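Local structure of B-agarase (Saccharophagus degradans, 4BQ2) at residues T52-V57 with V182-I187; L72-V77 with A167-S172; D11-N16 with K38-A43. The protein hydrolyses the beta-1,4-galactosidic linkages of agarose, acting as an exo-beta-agarase of glycoside hydrolase family 50. All blocks are in the same frame, centred on the assembly; numbering follows the deposited sequence.

Interaction 1: T52-V57 with V182-I187; sequences TGLAIV and VIIDNI. With CA (calcium ion), chain K.
Leu54 is the first residue of 52-57 to meet 182-187, and it does so end to end: its CD2 methyl lies 3.7 Å from CD1 of Ile184. The Leu54 side chain leaves the backbone with CG between N and the carbonyl carbon (chi1 61°), while Ile184 stretches its ethyl arm across to the same point. Two residues on, Ile56 repeats the pattern with Ile187, CD1 to CD1 at 4.1 Å. The backbones stay well apart, with Leu54 CA 10.9 Å from Ile184 CA, a separation expected of facing layers of a beta-sandwich; between these two segments the contact is made by branched aliphatic ends. The inward residues of 182-187 are three apart, not two, because Asn186 and Ile187 both face Phe6 in a G1 beta bulge. Asn186 takes left-handed backbone angles there, and Ile187 returns to the interior. On the outer side, Asp185 holds the calcium ion through both carboxylate oxygens, OD1 at 2.6 Å and OD2 at 2.5 Å, and Asn186 OD1 accepts a hydrogen bond from a calcium-bound water at 3.0 Å. Strand 51-56 is bonded between strands 17-20 and 166-174; opposite it, strand 180-191 pairs with 70-79 and with 36-44 and 3-6, with Leu40 and Leu42 packing on Leu54 and Phe74 on Ile187.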
loop_
_atom_site.group_PDB
_atom_site.type_symbol
_atom_site.label_atom_id
_atom_site.label_comp_id
_atom_site.label_asym_id
_atom_site.label_seq_id
_atom_site.Cartn_x
_atom_site.Cartn_y
_atom_site.Cartn_z
ATOM N N THR A 52 -5.355 -2.681 -20.449
ATOM C CA THR A 52 -5.559 -2.046 -21.752
ATOM C C THR A 52 -4.380 -1.088 -22.028
ATOM O O THR A 52 -3.647 -0.714 -21.094
ATOM C CB THR A 52 -6.885 -1.257 -21.762
ATOM O OG1 THR A 52 -6.795 -0.151 -20.849
ATOM C CG2 THR A 52 -8.057 -2.154 -21.329
ATOM N N GLY A 53 -4.183 -0.709 -23.289
ATOM C CA GLY A 53 -3.145 0.270 -23.622
ATOM C C GLY A 53 -2.410 -0.015 -24.924
ATOM O O GLY A 53 -2.975 -0.613 -25.866
ATOM N N LEU A 54 -1.154 0.429 -24.971
ATOM C CA LEU A 54 -0.285 0.192 -26.128
ATOM C C LEU A 54 1.096 -0.285 -25.689
ATOM O O LEU A 54 1.520 -0.116 -24.521
ATOM C CB LEU A 54 -0.162 1.458 -27.020
ATOM C CG LEU A 54 0.451 2.719 -26.371
ATOM C CD1 LEU A 54 1.976 2.648 -26.332
ATOM C CD2 LEU A 54 0.052 3.976 -27.139
ATOM N N ALA A 55 1.794 -0.916 -26.626
ATOM C CA ALA A 55 3.152 -1.333 -26.405
ATOM C C ALA A 55 3.910 -1.050 -27.678
ATOM O O ALA A 55 3.537 -1.513 -28.765
ATOM C CB ALA A 55 3.243 -2.824 -26.051
ATOM N N ILE A 56 4.969 -0.264 -27.540
ATOM C CA ILE A 56 5.861 -0.048 -28.667
ATOM C C ILE A 56 6.937 -1.106 -28.577
ATOM O O ILE A 56 7.641 -1.217 -27.558
ATOM C CB ILE A 56 6.489 1.350 -28.645
ATOM C CG1 ILE A 56 5.422 2.420 -28.400
ATOM C CG2 ILE A 56 7.184 1.630 -29.985
ATOM C CD1 ILE A 56 6.007 3.740 -27.957
ATOM N N VAL A 57 7.085 -1.871 -29.655
ATOM C CA VAL A 57 8.000 -3.002 -29.664
ATOM C C VAL A 57 8.752 -2.997 -30.994
ATOM O O VAL A 57 8.263 -3.544 -31.973
ATOM C CB VAL A 57 7.271 -4.360 -29.518
ATOM C CG1 VAL A 57 8.296 -5.479 -29.412
ATOM C CG2 VAL A 57 6.353 -4.374 -28.303
ATOM N N VAL A 182 -7.058 8.773 -24.288
ATOM C CA VAL A 182 -6.022 9.782 -24.253
ATOM C C VAL A 182 -5.621 10.161 -25.676
ATOM O O VAL A 182 -5.917 9.423 -26.628
ATOM C CB VAL A 182 -4.768 9.293 -23.490
ATOM C CG1 VAL A 182 -5.112 9.006 -22.024
ATOM C CG2 VAL A 182 -4.139 8.074 -24.188
ATOM N N ILE A 183 -4.945 11.315 -25.798
ATOM C CA ILE A 183 -4.209 11.649 -27.012
ATOM C C ILE A 183 -2.755 11.705 -26.593
ATOM O O ILE A 183 -2.423 12.326 -25.582
ATOM C CB ILE A 183 -4.577 13.032 -27.606
ATOM C CG1 ILE A 183 -6.081 13.218 -27.717
ATOM C CG2 ILE A 183 -3.928 13.234 -28.973
ATOM C CD1 ILE A 183 -6.763 12.176 -28.567
ATOM N N ILE A 184 -1.897 11.067 -27.373
ATOM C CA ILE A 184 -0.461 11.001 -27.130
ATOM C C ILE A 184 0.230 11.636 -28.344
ATOM O O ILE A 184 -0.169 11.393 -29.486
ATOM C CB ILE A 184 0.006 9.543 -26.974
ATOM C CG1 ILE A 184 -0.654 8.870 -25.730
ATOM C CG2 ILE A 184 1.533 9.459 -26.901
ATOM C CD1 ILE A 184 -0.499 7.357 -25.702
ATOM N N ASP A 185 1.263 12.433 -28.109
ATOM C CA ASP A 185 2.021 13.026 -29.225
ATOM C C ASP A 185 3.458 13.237 -28.807
ATOM O O ASP A 185 3.765 13.287 -27.596
ATOM C CB ASP A 185 1.329 14.314 -29.682
ATOM C CG ASP A 185 1.813 14.788 -31.056
ATOM O OD1 ASP A 185 2.618 14.076 -31.696
ATOM O OD2 ASP A 185 1.427 15.901 -31.470
ATOM N N ASN A 186 4.364 13.291 -29.798
ATOM C CA ASN A 186 5.749 13.728 -29.603
ATOM C C ASN A 186 6.544 12.844 -28.660
ATOM O O ASN A 186 7.182 13.328 -27.737
ATOM C CB ASN A 186 5.801 15.199 -29.157
ATOM C CG ASN A 186 5.181 16.131 -30.194
ATOM O OD1 ASN A 186 5.434 15.985 -31.391
ATOM N ND2 ASN A 186 4.360 17.075 -29.746
ATOM N N ILE A 187 6.440 11.538 -28.859
ATOM C CA ILE A 187 7.242 10.631 -28.097
ATOM C C ILE A 187 8.689 10.855 -28.503
ATOM O O ILE A 187 9.048 10.698 -29.676
ATOM C CB ILE A 187 6.824 9.175 -28.320
ATOM C CG1 ILE A 187 5.297 9.051 -28.148
ATOM C CG2 ILE A 187 7.620 8.319 -27.373
ATOM C CD1 ILE A 187 4.719 7.645 -28.144
HETATM CA CA CA K . 2.070 15.462 -33.841
HETATM O O HOH W 1 3.753 16.692 -33.761
#

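Interaction 2: L72-V77 with A167-S172; sequences LYFDIV and AKISLS
Ile169 meets two residues of 72-77 at once, one with each of its branches. Its ethyl end reaches out to Leu72, CD1 against CD2 at 3.9 Å, the two side chains coming tip to tip. With CG1 beside the backbone N (chi1 -64°), the CG2 methyl is left anti to N and comes up to the edge of the Phe74 ring, near the ring plane, 4.1 Å from CZ. Leu171, two residues further along the same face, supplies the other neighbour of that ring: its CD1 methyl lies at 4.0 Å from both CD2 and CE2 of Phe74, approaching at a slant as the two side chains pass alongside each other, pointing opposite ways. Phe74 thus extends from its own strand with the Ile169 methyl at its far end and the Leu171 methyl beside its CD2-CE2 bond. The strand axes come no closer than 11.6 Å and are turned by -35°, with N-to-C directions broadly alike, as in the facing layers of a beta-sandwich. Ile187, on the strand beside 70-79, and Leu88, on the strand beside 166-174, also touch Phe74 and continue the core. On the other face of strand 70-79, Asp75 forms a salt bridge with Arg188 and hydrogen bonds with Ser111 and Asn186. What joins the layers here is dispersion and the burial of apolar surface, carried by one aromatic ring and three branched aliphatic side chains, without polar bonds between the two segments.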
loop_
_atom_site.group_PDB
_atom_site.type_symbol
_atom_site.label_atom_id
_atom_site.label_comp_id
_atom_site.label_asym_id
_atom_site.label_seq_id
_atom_site.Cartn_x
_atom_site.Cartn_y
_atom_site.Cartn_z
ATOM N N LEU A 72 12.894 10.070 -21.470
ATOM C CA LEU A 72 11.873 9.822 -22.438
ATOM C C LEU A 72 10.669 10.723 -22.139
ATOM O O LEU A 72 10.152 10.735 -21.005
ATOM C CB LEU A 72 11.432 8.367 -22.264
ATOM C CG LEU A 72 10.516 7.689 -23.252
ATOM C CD1 LEU A 72 11.193 7.670 -24.626
ATOM C CD2 LEU A 72 10.238 6.259 -22.743
ATOM N N TYR A 73 10.210 11.430 -23.165
ATOM C CA TYR A 73 9.111 12.389 -23.050
ATOM C C TYR A 73 7.897 11.975 -23.844
ATOM O O TYR A 73 8.050 11.446 -24.939
ATOM C CB TYR A 73 9.585 13.729 -23.613
ATOM C CG TYR A 73 10.375 14.533 -22.643
ATOM C CD1 TYR A 73 11.686 14.186 -22.328
ATOM C CD2 TYR A 73 9.818 15.648 -22.021
ATOM C CE1 TYR A 73 12.429 14.922 -21.431
ATOM C CE2 TYR A 73 10.567 16.397 -21.116
ATOM C CZ TYR A 73 11.865 16.033 -20.838
ATOM O OH TYR A 73 12.626 16.765 -19.956
ATOM N N PHE A 74 6.702 12.264 -23.315
ATOM C CA PHE A 74 5.430 12.071 -24.036
ATOM C C PHE A 74 4.558 13.281 -23.766
ATOM O O PHE A 74 4.538 13.769 -22.619
ATOM C CB PHE A 74 4.631 10.867 -23.486
ATOM C CG PHE A 74 5.398 9.586 -23.372
ATOM C CD1 PHE A 74 6.272 9.365 -22.320
ATOM C CD2 PHE A 74 5.139 8.546 -24.256
ATOM C CE1 PHE A 74 6.961 8.159 -22.198
ATOM C CE2 PHE A 74 5.832 7.334 -24.162
ATOM C CZ PHE A 74 6.724 7.141 -23.126
ATOM N N ASP A 75 3.853 13.773 -24.791
ATOM C CA ASP A 75 2.784 14.765 -24.582
ATOM C C ASP A 75 1.494 13.959 -24.490
ATOM O O ASP A 75 1.233 13.114 -25.341
ATOM C CB ASP A 75 2.684 15.776 -25.744
ATOM C CG ASP A 75 3.928 16.658 -25.897
ATOM O OD1 ASP A 75 4.852 16.598 -25.053
ATOM O OD2 ASP A 75 3.996 17.363 -26.936
ATOM N N ILE A 76 0.726 14.142 -23.425
ATOM C CA ILE A 76 -0.471 13.312 -23.196
ATOM C C ILE A 76 -1.589 14.158 -22.621
ATOM O O ILE A 76 -1.328 15.108 -21.843
ATOM C CB ILE A 76 -0.182 12.125 -22.213
ATOM C CG1 ILE A 76 1.224 11.536 -22.432
ATOM C CG2 ILE A 76 -1.256 11.026 -22.308
ATOM C CD1 ILE A 76 1.593 10.430 -21.437
ATOM N N VAL A 77 -2.829 13.823 -22.971
ATOM C CA VAL A 77 -3.989 14.435 -22.305
ATOM C C VAL A 77 -5.116 13.418 -22.323
ATOM O O VAL A 77 -5.148 12.581 -23.219
ATOM C CB VAL A 77 -4.453 15.709 -23.029
ATOM C CG1 VAL A 77 -5.096 15.375 -24.375
ATOM C CG2 VAL A 77 -5.424 16.499 -22.164
ATOM N N ALA A 167 13.753 -2.632 -25.428
ATOM C CA ALA A 167 12.966 -3.578 -26.218
ATOM C C ALA A 167 11.480 -3.285 -26.245
ATOM O O ALA A 167 10.783 -3.693 -27.171
ATOM C CB ALA A 167 13.201 -5.016 -25.737
ATOM N N LYS A 168 10.973 -2.599 -25.226
ATOM C CA LYS A 168 9.552 -2.398 -25.181
ATOM C C LYS A 168 9.207 -1.188 -24.332
ATOM O O LYS A 168 9.836 -0.953 -23.302
ATOM C CB LYS A 168 8.880 -3.639 -24.624
ATOM C CG LYS A 168 7.372 -3.554 -24.544
ATOM C CD LYS A 168 6.824 -4.697 -23.713
ATOM C CE LYS A 168 6.099 -5.681 -24.568
ATOM N NZ LYS A 168 5.098 -6.340 -23.670
ATOM N N ILE A 169 8.226 -0.427 -24.802
ATOM C CA ILE A 169 7.719 0.712 -24.049
ATOM C C ILE A 169 6.209 0.570 -23.982
ATOM O O ILE A 169 5.509 0.605 -24.999
ATOM C CB ILE A 169 8.101 2.065 -24.686
ATOM C CG1 ILE A 169 9.620 2.233 -24.672
ATOM C CG2 ILE A 169 7.415 3.221 -23.951
ATOM C CD1 ILE A 169 10.096 3.418 -25.481
ATOM N N SER A 170 5.705 0.433 -22.767
ATOM C CA SER A 170 4.301 0.152 -22.578
ATOM C C SER A 170 3.622 1.282 -21.808
ATOM O O SER A 170 4.180 1.753 -20.829
ATOM C CB SER A 170 4.198 -1.154 -21.775
ATOM O OG SER A 170 2.888 -1.326 -21.354
ATOM N N LEU A 171 2.463 1.734 -22.291
ATOM C CA LEU A 171 1.564 2.606 -21.537
ATOM C C LEU A 171 0.245 1.877 -21.322
ATOM O O LEU A 171 -0.434 1.532 -22.275
ATOM C CB LEU A 171 1.322 3.938 -22.262
ATOM C CG LEU A 171 2.457 4.977 -22.193
ATOM C CD1 LEU A 171 2.175 6.133 -23.142
ATOM C CD2 LEU A 171 2.690 5.516 -20.789
ATOM N N SER A 172 -0.126 1.645 -20.066
ATOM C CA SER A 172 -1.313 0.855 -19.788
ATOM C C SER A 172 -2.241 1.484 -18.762
ATOM O O SER A 172 -1.801 2.209 -17.869
ATOM C CB SER A 172 -0.971 -0.570 -19.336
ATOM O OG SER A 172 -0.082 -0.603 -18.200
#

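Interaction 3: D11-N16 with K38-A43; sequences DQVPSN and KGLKLA. With CA (calcium ion), chain K.
From Asp11, whose CA is 7.1 Å from Lys38 CA, to Val13, whose CA is 7.5 Å from Leu40 CA, the loop follows strand 36-44 in the same direction, too far off for backbone pairing. Asp11 sits at left-handed backbone angles, and its carboxylate turns a face to the end of the Lys38 side chain. The nearest approach is from OD2 to the CE methylene, 3.4 Å, whereas OD2 and NZ are 4.1 Å apart, near enough for attraction between opposite charges but beyond a salt bridge. Lys38 reaches this position by a folded route: CG lies beside the backbone N (chi1 -56°), and bends at the next three torsions bring CE over the face of the Asp11 carboxylate. Further along, Val13 CG2 meets Leu40 CD1 at 4.4 Å, a loose aliphatic touch at the border of the core. Leu40 also packs on Leu54, and Val13 on Phe19, so the loop lies over an edge of the sandwich interior. While the Lys38 side chain turns to the loop, its carbonyl oxygen binds the calcium ion at 2.3 Å. The water on the same ion is 2.1 Å from the metal. Asp7, Glu9, Ser37 and Asp185 complete the site; Asp7 and Glu9 belong to the same loop, just ahead of 11-16. Lys38 therefore serves twice, by its backbone as a metal ligand and by its side chain as a partly exposed neighbour of an acid. Across the two segments the contact itself is modest: a charge attraction beyond salt-bridge distance, probably weakened by solvent, and a single apolar touch. The calcium ion, bound by Asp7 and Glu9 and by Lys38, probably gives the firmer link between loop and strand.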
loop_
_atom_site.group_PDB
_atom_site.type_symbol
_atom_site.label_atom_id
_atom_site.label_comp_id
_atom_site.label_asym_id
_atom_site.label_seq_id
_atom_site.Cartn_x
_atom_site.Cartn_y
_atom_site.Cartn_z
ATOM N N ASP A 11 0.624 10.786 -40.551
ATOM C CA ASP A 11 -0.798 10.344 -40.517
ATOM C C ASP A 11 -0.975 8.803 -40.426
ATOM O O ASP A 11 -2.058 8.253 -40.702
ATOM C CB ASP A 11 -1.568 10.910 -41.741
ATOM C CG ASP A 11 -2.958 11.464 -41.387
ATOM O OD1 ASP A 11 -3.534 11.078 -40.345
ATOM O OD2 ASP A 11 -3.483 12.304 -42.163
ATOM N N GLN A 12 0.081 8.092 -40.030
ATOM C CA GLN A 12 -0.045 6.641 -39.947
ATOM C C GLN A 12 0.043 6.131 -38.514
ATOM O O GLN A 12 0.831 6.639 -37.699
ATOM C CB GLN A 12 1.011 5.964 -40.813
ATOM C CG GLN A 12 0.916 6.328 -42.288
ATOM C CD GLN A 12 1.978 5.634 -43.116
ATOM O OE1 GLN A 12 2.356 4.492 -42.831
ATOM N NE2 GLN A 12 2.476 6.325 -44.150
ATOM N N VAL A 13 -0.765 5.127 -38.192
ATOM C CA VAL A 13 -0.556 4.439 -36.933
ATOM C C VAL A 13 0.657 3.533 -37.139
ATOM O O VAL A 13 0.600 2.580 -37.934
ATOM C CB VAL A 13 -1.803 3.648 -36.492
ATOM C CG1 VAL A 13 -1.494 2.883 -35.219
ATOM C CG2 VAL A 13 -2.993 4.587 -36.280
ATOM N N PRO A 14 1.771 3.823 -36.449
ATOM C CA PRO A 14 2.987 3.061 -36.711
ATOM C C PRO A 14 2.739 1.585 -36.538
ATOM O O PRO A 14 1.929 1.181 -35.681
ATOM C CB PRO A 14 3.960 3.564 -35.646
ATOM C CG PRO A 14 3.486 4.947 -35.340
ATOM C CD PRO A 14 1.987 4.879 -35.438
ATOM N N SER A 15 3.421 0.785 -37.362
ATOM C CA SER A 15 3.221 -0.653 -37.350
ATOM C C SER A 15 3.939 -1.351 -36.193
ATOM O O SER A 15 3.605 -2.496 -35.882
ATOM C CB SER A 15 3.591 -1.280 -38.707
ATOM O OG SER A 15 4.981 -1.197 -38.948
ATOM N N ASN A 16 4.899 -0.653 -35.574
ATOM C CA ASN A 16 5.633 -1.151 -34.408
ATOM C C ASN A 16 4.905 -0.898 -33.087
ATOM O O ASN A 16 5.440 -1.206 -32.022
ATOM C CB ASN A 16 7.029 -0.526 -34.329
ATOM C CG ASN A 16 7.870 -0.813 -35.556
ATOM O OD1 ASN A 16 7.731 -1.861 -36.199
ATOM N ND2 ASN A 16 8.755 0.121 -35.890
ATOM N N LYS A 38 -1.132 16.544 -35.291
ATOM C CA LYS A 38 -1.651 15.181 -35.350
ATOM C C LYS A 38 -1.154 14.368 -34.150
ATOM O O LYS A 38 0.039 14.346 -33.888
ATOM C CB LYS A 38 -1.218 14.499 -36.650
ATOM C CG LYS A 38 -1.609 15.221 -37.918
ATOM C CD LYS A 38 -2.957 14.818 -38.453
ATOM C CE LYS A 38 -2.935 14.815 -39.981
ATOM N NZ LYS A 38 -1.936 15.756 -40.544
ATOM N N GLY A 39 -2.064 13.698 -33.442
ATOM C CA GLY A 39 -1.692 12.861 -32.302
ATOM C C GLY A 39 -2.323 11.464 -32.388
ATOM O O GLY A 39 -3.200 11.214 -33.214
ATOM N N LEU A 40 -1.822 10.557 -31.563
ATOM C CA LEU A 40 -2.404 9.221 -31.466
ATOM C C LEU A 40 -3.512 9.227 -30.432
ATOM O O LEU A 40 -3.257 9.401 -29.212
ATOM C CB LEU A 40 -1.343 8.214 -31.072
ATOM C CG LEU A 40 -1.851 6.768 -30.962
ATOM C CD1 LEU A 40 -2.011 6.140 -32.334
ATOM C CD2 LEU A 40 -0.830 6.009 -30.141
ATOM N N LYS A 41 -4.724 8.988 -30.911
ATOM C CA LYS A 41 -5.884 8.900 -30.057
ATOM C C LYS A 41 -6.037 7.444 -29.606
ATOM O O LYS A 41 -6.168 6.545 -30.437
ATOM C CB LYS A 41 -7.149 9.366 -30.782
ATOM C CG LYS A 41 -8.385 9.272 -29.888
ATOM C CD LYS A 41 -9.656 9.604 -30.630
ATOM C CE LYS A 41 -10.829 9.448 -29.671
ATOM N NZ LYS A 41 -12.019 10.215 -30.142
ATOM N N LEU A 42 -5.976 7.211 -28.296
ATOM C CA LEU A 42 -5.969 5.833 -27.787
ATOM C C LEU A 42 -7.226 5.633 -26.948
ATOM O O LEU A 42 -7.339 6.200 -25.853
ATOM C CB LEU A 42 -4.683 5.552 -27.007
ATOM C CG LEU A 42 -4.532 4.136 -26.414
ATOM C CD1 LEU A 42 -4.349 3.094 -27.532
ATOM C CD2 LEU A 42 -3.385 4.056 -25.411
ATOM N N ALA A 43 -8.183 4.856 -27.470
ATOM C CA ALA A 43 -9.449 4.686 -26.798
ATOM C C ALA A 43 -9.482 3.261 -26.215
ATOM O O ALA A 43 -9.578 2.280 -26.963
ATOM C CB ALA A 43 -10.608 4.951 -27.750
HETATM CA CA CA K . 2.070 15.462 -33.841
HETATM O O HOH W 1 3.753 16.692 -33.761
#

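All three contacts lie in the N-terminal carbohydrate-binding-module-like domain. Interactions 1 and 2 have centres 5 Å apart and are two patches of one sandwich core: strands 51-56 and 166-174 are neighbours in one layer, 70-79 and 180-191 in the other. Both segments of interaction 2 fall between those of interaction 1 in sequence. Interaction 3 closes earlier in the chain, with its centre 8 Å from interaction 1 and 13 Å from interaction 2. Interactions 1 and 3 share the calcium ion and its water. The ion is bound on the outward side of strand 180-191, joining it to its neighbour 36-44 and the loop after strand 3-6, consistent with a structural role.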